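Local coordinates for 4-hydroxybutyrate coenzyme A transferase (Shewanella oneidensis, PDB 2OAS), which probably transfers coenzyme A between acyl-CoA thioesters and short carboxylic acids such as acetate or 4-hydroxybutyrate, at residues T49-H54 / R73-G78; A90-I95 / S327-Q332; T21-S26 / D112-Q117; G28-V33 / E56-L61. All blocks are in the same frame, centred on the assembly; numbering follows the deposited sequence.

Contact 1: T49-H54 / R73-G78; sequences TLLQLH and RCFFGG
Arg-73 has more of its surface covered by the facing segment than any other residue here, and its contacts change in character along the chain. CG lies anti to the backbone N (chi1 -166°) and the chain stays extended as far as NE, so it runs alongside Leu-51 and Thr-49, pointing the same way. Arg-73 CB is 3.8 Å from Thr-49 CG2; Arg-73 CG then passes Leu-51 CD2 at 3.5 Å. The tightest point comes at Arg-73 CD, only 3.2 Å from the same Leu-51 CD2. Beyond it the methyl lies in the plane of the guanidinium, at its edge. NH2, at the tip, forms a salt bridge with Glu-399 of the second subunit. The backbone beneath is a parallel pair, strands 48-52 and 70-74 of the N-terminal alpha/beta sheet, with Leu-51 bridged to Arg-73 and Gln-52 to Cys-74. Arg-73 N donates to Leu-50 O (2.9 Å, 171° at the hydrogen), approaching from above the carbonyl plane, whereas the Gln-52 N to Arg-73 O bond is weak. Phe-75 N closes the ladder on Gln-52 O (3.0 Å), nearly along the C=O axis. On the Leu-51 face, Phe-75 CZ meets Leu-51 CD2 at 3.6 Å, and Leu-53 CD1 sits at that ring's edge. Past the strands, Phe-76 CE2 lies in the plane of the His-54 ring, 4.0 Å from its CD2, while the Phe-76 side chain also touches the bound coenzyme A.

Contact 2: A90-I95 / S327-Q332; sequences ADYVPI and SGVGGQ. With COA (coenzyme A), chain C.
Ser-327 opens the loop with its carbonyl turned to the first segment: its O lies 3.6 Å from Tyr-92 CE2, oblique to the ring. Its side chain serves the ligand instead, OG taking the crowded position between N and the carbonyl carbon (chi1 55°) and donating a weak bond to COA O9P. Gly-328 comes next, its CA 3.5 Å from Tyr-92 OH; that hydroxyl also has a weak hydrogen bond to Asp-319. Val-329 sends its side chain toward the first segment, with CB 3.8 Å from Ile-95 O and CG2 4.0 Å from Tyr-92 OH. At Gly-330 phi is positive (62°), and a CB would collide with COA O5P, so the ligand lies directly against the backbone. Gly-331 N, at the N-cap, gives the strong bond, 2.6 Å to COA O5P and 165° at the hydrogen; the start of the helix would probably help polarise this pantetheine carbonyl. Gln-332 lays its CB against COA C6P (3.7 Å), while Ser-306 and Thr-375 hold its amide end. The loop thus runs from strand 324-325 into helix 332-341, between coenzyme A and strand 91-92, whose Tyr-92 also packs on helix 82-86 and on Leu-397 of the second subunit.

Contact 3: T21-S26 / D112-Q117; sequences TLWTHS and DTAIIQ
Strands 21-24 and 113-118 are parallel neighbours inside the N-terminal open alpha/beta sheet, at the point where its order switches: the chain continues from 21-24 through 48-52, 70-74 and 91-92 on one flank, then returns to the other as 113-118. The axes of 21-24 and 113-117 approach to 4.6 Å, at 19°. Asp-112 starts the ladder twice, accepting Thr-21 N on the anti lone pair of OD2 (2.9 Å) and donating its own N to Thr-21 O. Trp-23 N then binds Thr-113 O, and Ile-115 N meets Trp-23 O at 2.7 Å, nearly along the C=O axis. His-25 N takes Ile-115 O, after which its side chain carries the pattern past the strand end. Gln-117 N donates to His-25 ND1 (3.0 Å, 175° at the hydrogen) in the ring plane, while NE2 is bonded to Ser-132 O; together they fix the ring's rotation and suggest a neutral ring protonated on NE2. A leucine here would probably leave the buried Gln-117 N without this acceptor and cut the tie to Ser-132. On the opposite face from Trp-23, Leu-22 lies alongside Thr-113, its CD2 pressed to 3.1 Å from Thr-113 OG1, a buried hydroxyl with no polar partner in the model.

Contact 4: G28-V33 / E56-L61; sequences GATPKV and EGAESL
The one hydrogen bond between the two segments ends on a hydroxyl that has two more: Thr-30 OG1 is gripped by Glu-56 N, Met-27 O and Thr-55 OG1. The bond within the contact is 3.1 Å long from Glu-56 N to Thr-30 OG1, with 161° at the hydrogen. Thr-30 chi1 is -62°, which sets OG1 beside its own N and CG2 anti to it; the side chain therefore straddles residue 56, OG1 on the N-H while CG2 rests 3.4 Å from Glu-56 O. Thr-30 CG2 reaches on to Ala-58 CB at 4.1 Å. An alanine at Thr-30 would remove OG1 and CG2, and would probably loosen the hold on the loop at Glu-56 and deprive the Glu-56 N-H of this acceptor. Lys-32 touches by its aliphatic part, CG lying 3.3 Å from Gly-57 O, before the chain bends at its last torsion and NZ turns to a salt bridge with Asp-36. Gly-57 has positive phi (66°), and a CB there would come tight against Lys-32 CD. Between Thr-30 and Lys-32, Pro-31 centres an inverse gamma turn, Lys-32 N bonding Thr-30 O at 2.7 Å, and occupies the N-cap of helix 32-41. Such meetings of loops belong to the C-terminal edge of a parallel alpha/beta sheet: one segment leads from strand 21-24 into the helix of a beta-alpha-beta crossover, and the other leaves its second strand, 48-52.

How the contacts relate
Contacts 1 and 3 are buried pairings of one parallel sheet, and strands 21-24 and 48-52 are themselves neighbours: Leu-51 N lies 2.6 Å from Leu-22 O, so the two ladders are continuous. Contact 4, partly buried, joins the loops beyond those strands with a single hydrogen bond, and reaches contact 3 where Gln-117 NE2 lies 2.9 Å from Ala-29 O. Contact 2 is buried but unlike the others: the edge strand 91-92 meets a glycine-rich loop from a distant part of the chain through van der Waals touches, while that loop's polar groups serve coenzyme A. Contact 1 bridges the sheet to this site, with Phe-76 packed on Gly-328.

Contact 1: T49-H54 / R73-G78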
# COMPACT_ATOMS: atom_id res chain seq x y z
N THR A 49 -7.39 -26.54 12.88
CA THR A 49 -7.20 -25.44 11.92
C THR A 49 -5.74 -25.45 11.49
O THR A 49 -4.83 -25.56 12.32
CB THR A 49 -7.49 -24.07 12.53
OG1 THR A 49 -8.83 -24.03 13.01
CG2 THR A 49 -7.32 -22.99 11.48
N LEU A 50 -5.51 -25.34 10.19
CA LEU A 50 -4.16 -25.35 9.66
C LEU A 50 -3.85 -24.08 8.89
O LEU A 50 -4.34 -23.88 7.77
CB LEU A 50 -3.98 -26.57 8.75
CG LEU A 50 -2.59 -26.87 8.18
CD1 LEU A 50 -2.57 -28.29 7.70
CD2 LEU A 50 -2.26 -25.93 7.04
N LEU A 51 -3.03 -23.22 9.51
CA LEU A 51 -2.61 -21.95 8.92
C LEU A 51 -1.50 -22.26 7.92
O LEU A 51 -0.69 -23.16 8.15
CB LEU A 51 -2.08 -21.00 10.01
CG LEU A 51 -3.09 -20.35 10.96
CD1 LEU A 51 -2.38 -19.67 12.13
CD2 LEU A 51 -3.90 -19.35 10.19
N GLN A 52 -1.46 -21.53 6.82
CA GLN A 52 -0.46 -21.80 5.79
C GLN A 52 -0.33 -20.71 4.74
O GLN A 52 -1.06 -19.72 4.73
CB GLN A 52 -0.82 -23.11 5.07
CG GLN A 52 -1.93 -22.91 4.02
CD GLN A 52 -2.69 -24.20 3.67
OE1 GLN A 52 -3.41 -24.75 4.50
NE2 GLN A 52 -2.53 -24.67 2.43
N LEU A 53 0.62 -20.92 3.85
CA LEU A 53 0.86 -20.02 2.73
C LEU A 53 0.71 -20.96 1.54
O LEU A 53 -0.01 -21.96 1.63
CB LEU A 53 2.28 -19.44 2.81
CG LEU A 53 2.52 -18.10 3.53
CD1 LEU A 53 1.65 -17.93 4.75
CD2 LEU A 53 3.98 -18.02 3.91
N HIS A 54 1.41 -20.67 0.45
CA HIS A 54 1.35 -21.53 -0.72
C HIS A 54 1.98 -22.87 -0.32
O HIS A 54 3.10 -22.91 0.20
CB HIS A 54 2.10 -20.87 -1.88
CG HIS A 54 1.96 -21.59 -3.19
ND1 HIS A 54 2.54 -22.82 -3.43
CD2 HIS A 54 1.26 -21.28 -4.30
CE1 HIS A 54 2.19 -23.23 -4.63
NE2 HIS A 54 1.42 -22.32 -5.19
N ARG A 73 -6.72 -22.68 6.69
CA ARG A 73 -6.81 -21.22 6.88
C ARG A 73 -5.64 -20.66 6.07
O ARG A 73 -4.50 -20.67 6.52
CB ARG A 73 -6.66 -20.85 8.35
CG ARG A 73 -7.06 -19.41 8.68
CD ARG A 73 -7.12 -19.20 10.19
NE ARG A 73 -7.40 -17.83 10.60
CZ ARG A 73 -8.61 -17.26 10.59
NH1 ARG A 73 -9.67 -17.95 10.18
NH2 ARG A 73 -8.76 -16.02 11.01
N CYS A 74 -5.93 -20.17 4.88
CA CYS A 74 -4.91 -19.69 3.98
C CYS A 74 -4.60 -18.21 3.92
O CYS A 74 -5.50 -17.38 3.76
CB CYS A 74 -5.22 -20.14 2.56
SG CYS A 74 -5.63 -21.87 2.41
N PHE A 75 -3.31 -17.89 4.04
CA PHE A 75 -2.84 -16.53 3.94
C PHE A 75 -2.51 -16.35 2.46
O PHE A 75 -2.30 -15.24 1.98
CB PHE A 75 -1.58 -16.33 4.78
CG PHE A 75 -1.84 -16.36 6.25
CD1 PHE A 75 -1.08 -17.15 7.09
CD2 PHE A 75 -2.85 -15.57 6.80
CE1 PHE A 75 -1.33 -17.17 8.46
CE2 PHE A 75 -3.11 -15.59 8.16
CZ PHE A 75 -2.34 -16.39 8.99
N PHE A 76 -2.49 -17.47 1.75
CA PHE A 76 -2.19 -17.47 0.33
C PHE A 76 -2.68 -18.79 -0.21
O PHE A 76 -2.31 -19.84 0.30
CB PHE A 76 -0.69 -17.38 0.11
CG PHE A 76 -0.30 -16.97 -1.27
CD1 PHE A 76 0.07 -15.65 -1.53
CD2 PHE A 76 -0.24 -17.91 -2.31
CE1 PHE A 76 0.49 -15.27 -2.79
CE2 PHE A 76 0.18 -17.54 -3.58
CZ PHE A 76 0.55 -16.21 -3.83
N GLY A 77 -3.51 -18.74 -1.24
CA GLY A 77 -4.04 -19.96 -1.81
C GLY A 77 -3.12 -20.72 -2.75
O GLY A 77 -2.15 -20.18 -3.30
N GLY A 78 -3.43 -21.99 -2.94
CA GLY A 78 -2.65 -22.84 -3.82
C GLY A 78 -3.53 -23.81 -4.59
O GLY A 78 -4.77 -23.78 -4.48

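Contact 2: A90-I95 / S327-Q332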
# COMPACT_ATOMS: atom_id res chain seq x y z
N ALA A 90 -12.80 -23.76 2.94
CA ALA A 90 -11.58 -23.27 3.54
C ALA A 90 -11.72 -21.77 3.73
O ALA A 90 -12.62 -21.14 3.17
CB ALA A 90 -10.38 -23.59 2.65
N ASP A 91 -10.82 -21.21 4.53
CA ASP A 91 -10.84 -19.78 4.81
C ASP A 91 -9.64 -19.07 4.24
O ASP A 91 -8.52 -19.58 4.32
CB ASP A 91 -10.90 -19.56 6.31
CG ASP A 91 -12.16 -20.07 6.91
OD1 ASP A 91 -13.22 -19.81 6.31
OD2 ASP A 91 -12.12 -20.73 7.98
N TYR A 92 -9.87 -17.90 3.66
CA TYR A 92 -8.80 -17.08 3.10
C TYR A 92 -8.66 -15.81 3.92
O TYR A 92 -9.62 -15.04 4.07
CB TYR A 92 -9.10 -16.70 1.66
CG TYR A 92 -8.19 -15.61 1.11
CD1 TYR A 92 -8.72 -14.40 0.68
CD2 TYR A 92 -6.82 -15.81 0.98
CE1 TYR A 92 -7.90 -13.41 0.13
CE2 TYR A 92 -6.00 -14.84 0.43
CZ TYR A 92 -6.55 -13.65 -0.00
OH TYR A 92 -5.74 -12.70 -0.61
N VAL A 93 -7.45 -15.59 4.46
CA VAL A 93 -7.16 -14.42 5.27
C VAL A 93 -6.21 -13.49 4.53
O VAL A 93 -5.02 -13.74 4.45
CB VAL A 93 -6.52 -14.82 6.61
CG1 VAL A 93 -6.22 -13.57 7.45
CG2 VAL A 93 -7.48 -15.74 7.37
N PRO A 94 -6.73 -12.39 3.97
CA PRO A 94 -5.85 -11.48 3.25
C PRO A 94 -4.85 -10.79 4.19
O PRO A 94 -5.24 -10.21 5.20
CB PRO A 94 -6.83 -10.52 2.59
CG PRO A 94 -7.96 -10.45 3.57
CD PRO A 94 -8.12 -11.89 4.00
N ILE A 95 -3.56 -10.85 3.85
CA ILE A 95 -2.53 -10.23 4.69
C ILE A 95 -1.19 -10.13 3.99
O ILE A 95 -0.79 -11.07 3.30
CB ILE A 95 -2.31 -11.03 5.98
CG1 ILE A 95 -1.20 -10.39 6.82
CG2 ILE A 95 -1.88 -12.44 5.65
CD1 ILE A 95 -1.07 -11.00 8.18
N SER A 327 -5.04 -16.87 -5.29
CA SER A 327 -3.79 -16.99 -4.57
C SER A 327 -3.72 -16.14 -3.30
O SER A 327 -4.24 -16.53 -2.25
CB SER A 327 -2.62 -16.65 -5.50
OG SER A 327 -2.79 -15.37 -6.09
N GLY A 328 -3.06 -14.99 -3.39
CA GLY A 328 -2.94 -14.15 -2.21
C GLY A 328 -2.23 -12.83 -2.46
O GLY A 328 -1.69 -12.58 -3.54
N VAL A 329 -2.25 -11.98 -1.43
CA VAL A 329 -1.61 -10.67 -1.49
C VAL A 329 -0.11 -10.81 -1.68
O VAL A 329 0.50 -10.11 -2.50
CB VAL A 329 -1.87 -9.88 -0.19
CG1 VAL A 329 -1.02 -8.63 -0.16
CG2 VAL A 329 -3.35 -9.53 -0.10
N GLY A 330 0.49 -11.70 -0.90
CA GLY A 330 1.93 -11.92 -1.00
C GLY A 330 2.76 -10.70 -0.65
O GLY A 330 2.67 -10.15 0.45
N GLY A 331 3.60 -10.27 -1.59
CA GLY A 331 4.43 -9.12 -1.30
C GLY A 331 4.81 -8.32 -2.53
O GLY A 331 5.85 -7.68 -2.54
N GLN A 332 3.97 -8.33 -3.55
CA GLN A 332 4.27 -7.58 -4.75
C GLN A 332 4.10 -6.09 -4.50
O GLN A 332 4.79 -5.26 -5.09
CB GLN A 332 3.34 -7.99 -5.90
CG GLN A 332 1.91 -7.54 -5.71
CD GLN A 332 1.08 -7.61 -6.97
OE1 GLN A 332 -0.06 -7.14 -7.00
NE2 GLN A 332 1.64 -8.20 -8.02
N1A COA C . -9.94 -13.55 -15.96
C2A COA C . -10.39 -14.94 -16.08
N3A COA C . -9.31 -15.94 -15.97
C4A COA C . -7.90 -15.56 -15.77
C5A COA C . -7.47 -14.19 -15.63
C6A COA C . -8.54 -13.16 -15.75
N6A COA C . -8.22 -11.79 -15.64
N7A COA C . -6.10 -14.13 -15.45
C8A COA C . -5.69 -15.47 -15.45
N9A COA C . -6.77 -16.37 -15.63
C1B COA C . -6.75 -17.81 -15.71
C2B COA C . -5.82 -18.52 -16.74
O2B COA C . -6.52 -19.11 -17.78
C3B COA C . -4.95 -19.50 -15.96
O3B COA C . -5.09 -20.86 -16.50
P3B COA C . -4.33 -22.12 -15.93
O7A COA C . -2.86 -21.99 -15.88
O8A COA C . -4.81 -22.38 -14.54
O9A COA C . -4.70 -23.27 -16.73
C4B COA C . -5.34 -19.39 -14.54
O4B COA C . -6.39 -18.41 -14.41
C5B COA C . -3.93 -19.11 -13.88
O5B COA C . -3.37 -17.86 -14.34
P1A COA C . -1.77 -17.49 -14.55
O1A COA C . -1.07 -18.38 -15.44
O2A COA C . -1.58 -16.08 -15.07
O3A COA C . -1.23 -17.59 -13.07
P2A COA C . 0.25 -17.31 -12.66
O4A COA C . 0.82 -18.51 -12.05
O5A COA C . 1.06 -16.95 -13.81
O6A COA C . 0.42 -16.13 -11.80
CBP COA C . -0.34 -14.31 -10.22
CCP COA C . -0.06 -14.79 -11.76
CDP COA C . -1.56 -15.29 -10.05
CEP COA C . -0.86 -12.81 -10.17
CAP COA C . 0.90 -14.70 -9.15
OAP COA C . 1.96 -13.84 -9.67
C9P COA C . 0.63 -14.28 -7.70
O9P COA C . 0.35 -15.16 -6.90
N8P COA C . 0.75 -12.91 -7.37
C7P COA C . 0.59 -12.17 -6.13
C6P COA C . 1.82 -11.32 -5.62
C5P COA C . 2.83 -12.06 -4.84
O5P COA C . 3.33 -11.55 -3.84
N4P COA C . 3.15 -13.37 -5.34
C3P COA C . 4.05 -14.40 -4.86
C2P COA C . 5.53 -13.95 -4.54
S1P COA C . 6.07 -14.40 -2.86

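Contact 3: T21-S26 / D112-Q117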
# COMPACT_ATOMS: atom_id res chain seq x y z
N THR A 21 -4.44 -25.30 16.66
CA THR A 21 -4.21 -24.44 15.51
C THR A 21 -2.79 -24.79 15.10
O THR A 21 -1.85 -24.65 15.88
CB THR A 21 -4.26 -22.95 15.85
OG1 THR A 21 -5.56 -22.63 16.35
CG2 THR A 21 -3.99 -22.13 14.60
N LEU A 22 -2.65 -25.26 13.87
CA LEU A 22 -1.38 -25.67 13.33
C LEU A 22 -0.81 -24.75 12.25
O LEU A 22 -1.54 -24.06 11.52
CB LEU A 22 -1.52 -27.08 12.75
CG LEU A 22 -2.01 -28.22 13.65
CD1 LEU A 22 -2.19 -29.48 12.83
CD2 LEU A 22 -1.01 -28.47 14.77
N TRP A 23 0.51 -24.77 12.14
CA TRP A 23 1.20 -24.02 11.11
C TRP A 23 2.06 -25.02 10.38
O TRP A 23 2.60 -25.94 10.99
CB TRP A 23 2.08 -22.92 11.70
CG TRP A 23 3.03 -22.39 10.68
CD1 TRP A 23 4.33 -22.77 10.49
CD2 TRP A 23 2.73 -21.45 9.64
NE1 TRP A 23 4.86 -22.11 9.40
CE2 TRP A 23 3.90 -21.29 8.87
CE3 TRP A 23 1.59 -20.71 9.30
CZ2 TRP A 23 3.96 -20.44 7.76
CZ3 TRP A 23 1.64 -19.86 8.19
CH2 TRP A 23 2.83 -19.73 7.44
N THR A 24 2.19 -24.85 9.07
CA THR A 24 3.00 -25.74 8.26
C THR A 24 4.04 -25.00 7.44
O THR A 24 3.78 -23.92 6.92
CB THR A 24 2.12 -26.57 7.26
OG1 THR A 24 2.98 -27.29 6.38
CG2 THR A 24 1.22 -25.65 6.43
N HIS A 25 5.23 -25.59 7.35
CA HIS A 25 6.32 -25.02 6.56
C HIS A 25 5.66 -24.88 5.18
O HIS A 25 4.93 -25.77 4.76
CB HIS A 25 7.45 -26.03 6.49
CG HIS A 25 8.82 -25.43 6.54
ND1 HIS A 25 9.94 -26.17 6.87
CD2 HIS A 25 9.25 -24.17 6.31
CE1 HIS A 25 11.00 -25.39 6.84
NE2 HIS A 25 10.62 -24.18 6.51
N SER A 26 5.91 -23.78 4.49
CA SER A 26 5.30 -23.57 3.18
C SER A 26 6.23 -23.67 1.98
O SER A 26 7.42 -23.86 2.11
CB SER A 26 4.58 -22.23 3.19
OG SER A 26 3.55 -22.26 4.17
N ASP A 112 -0.49 -23.59 18.14
CA ASP A 112 -0.22 -24.67 19.10
C ASP A 112 0.95 -25.53 18.67
O ASP A 112 1.73 -25.98 19.49
CB ASP A 112 -1.47 -25.53 19.31
CG ASP A 112 -2.64 -24.75 19.92
OD1 ASP A 112 -2.43 -24.02 20.92
OD2 ASP A 112 -3.78 -24.87 19.40
N THR A 113 1.06 -25.78 17.37
CA THR A 113 2.17 -26.58 16.89
C THR A 113 2.53 -26.26 15.45
O THR A 113 1.66 -26.01 14.61
CB THR A 113 1.89 -28.11 17.03
OG1 THR A 113 1.95 -28.73 15.75
CG2 THR A 113 0.54 -28.37 17.65
N ALA A 114 3.83 -26.26 15.16
CA ALA A 114 4.33 -25.98 13.82
C ALA A 114 4.95 -27.22 13.21
O ALA A 114 5.83 -27.84 13.80
CB ALA A 114 5.37 -24.87 13.88
N ILE A 115 4.49 -27.58 12.01
CA ILE A 115 5.03 -28.73 11.32
C ILE A 115 6.11 -28.20 10.38
O ILE A 115 5.84 -27.33 9.54
CB ILE A 115 3.98 -29.44 10.44
CG1 ILE A 115 2.66 -29.60 11.21
CG2 ILE A 115 4.53 -30.78 9.99
CD1 ILE A 115 2.78 -30.37 12.50
N ILE A 116 7.32 -28.71 10.51
CA ILE A 116 8.38 -28.21 9.65
C ILE A 116 9.31 -29.28 9.11
O ILE A 116 9.33 -30.40 9.61
CB ILE A 116 9.22 -27.16 10.41
CG1 ILE A 116 9.93 -27.80 11.59
CG2 ILE A 116 8.32 -26.07 10.93
CD1 ILE A 116 10.79 -26.83 12.36
N GLN A 117 10.05 -28.93 8.07
CA GLN A 117 11.00 -29.84 7.45
C GLN A 117 12.39 -29.20 7.53
O GLN A 117 12.59 -28.11 6.98
CB GLN A 117 10.65 -30.06 5.99
CG GLN A 117 11.49 -31.13 5.35
CD GLN A 117 11.09 -31.43 3.94
OE1 GLN A 117 11.58 -32.37 3.32
NE2 GLN A 117 10.18 -30.62 3.40

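Contact 4: G28-V33 / E56-L61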
# COMPACT_ATOMS: atom_id res chain seq x y z
N GLY A 28 8.39 -24.91 -1.09
CA GLY A 28 9.15 -26.12 -1.34
C GLY A 28 9.46 -26.91 -0.09
O GLY A 28 9.89 -28.06 -0.18
N ALA A 29 9.23 -26.32 1.08
CA ALA A 29 9.53 -27.01 2.34
C ALA A 29 8.34 -27.72 2.96
O ALA A 29 8.49 -28.37 3.99
CB ALA A 29 10.11 -26.01 3.35
N THR A 30 7.17 -27.60 2.34
CA THR A 30 5.96 -28.25 2.83
C THR A 30 6.31 -29.67 3.28
O THR A 30 6.80 -30.47 2.51
CB THR A 30 4.86 -28.28 1.73
OG1 THR A 30 4.52 -26.94 1.38
CG2 THR A 30 3.62 -29.01 2.22
N PRO A 31 6.09 -29.97 4.56
CA PRO A 31 6.39 -31.28 5.14
C PRO A 31 5.43 -32.36 4.69
O PRO A 31 4.66 -32.89 5.49
CB PRO A 31 6.29 -31.03 6.65
CG PRO A 31 6.48 -29.55 6.79
CD PRO A 31 5.68 -29.02 5.62
N LYS A 32 5.50 -32.70 3.41
CA LYS A 32 4.64 -33.73 2.83
C LYS A 32 4.64 -35.04 3.63
O LYS A 32 3.59 -35.62 3.89
CB LYS A 32 5.07 -34.01 1.39
CG LYS A 32 4.11 -34.91 0.62
CD LYS A 32 4.62 -35.23 -0.78
CE LYS A 32 3.64 -36.14 -1.50
NZ LYS A 32 3.36 -37.34 -0.67
N VAL A 33 5.83 -35.49 4.01
CA VAL A 33 5.96 -36.73 4.77
C VAL A 33 5.13 -36.70 6.04
O VAL A 33 4.49 -37.68 6.40
CB VAL A 33 7.43 -36.99 5.17
CG1 VAL A 33 7.53 -38.28 5.96
CG2 VAL A 33 8.30 -37.05 3.95
N GLU A 56 2.91 -27.15 -1.30
CA GLU A 56 3.22 -28.03 -2.42
C GLU A 56 3.11 -29.49 -2.03
O GLU A 56 3.65 -29.90 -1.01
CB GLU A 56 4.64 -27.75 -2.91
CG GLU A 56 4.89 -26.32 -3.39
CD GLU A 56 4.79 -26.17 -4.90
OE1 GLU A 56 4.83 -25.02 -5.39
OE2 GLU A 56 4.69 -27.21 -5.60
N GLY A 57 2.40 -30.28 -2.84
CA GLY A 57 2.26 -31.70 -2.56
C GLY A 57 1.47 -32.06 -1.31
O GLY A 57 1.68 -33.12 -0.73
N ALA A 58 0.55 -31.20 -0.89
CA ALA A 58 -0.26 -31.48 0.29
C ALA A 58 -1.73 -31.71 -0.08
O ALA A 58 -2.62 -31.44 0.73
CB ALA A 58 -0.15 -30.32 1.28
N GLU A 59 -1.97 -32.21 -1.29
CA GLU A 59 -3.35 -32.45 -1.71
C GLU A 59 -4.04 -33.57 -0.95
O GLU A 59 -5.25 -33.75 -1.09
CB GLU A 59 -3.44 -32.73 -3.21
CG GLU A 59 -2.36 -33.61 -3.79
CD GLU A 59 -1.06 -32.86 -3.98
OE1 GLU A 59 -1.09 -31.79 -4.62
OE2 GLU A 59 -0.01 -33.34 -3.50
N SER A 60 -3.28 -34.31 -0.15
CA SER A 60 -3.88 -35.39 0.63
C SER A 60 -4.72 -34.78 1.77
O SER A 60 -5.69 -35.39 2.23
CB SER A 60 -2.81 -36.32 1.20
OG SER A 60 -2.00 -35.67 2.16
N LEU A 61 -4.35 -33.59 2.21
CA LEU A 61 -5.06 -32.90 3.27
C LEU A 61 -6.29 -32.17 2.77
O LEU A 61 -7.00 -31.54 3.54
CB LEU A 61 -4.15 -31.91 3.98
CG LEU A 61 -3.08 -32.51 4.88
CD1 LEU A 61 -2.21 -31.39 5.45
CD2 LEU A 61 -3.74 -33.29 6.00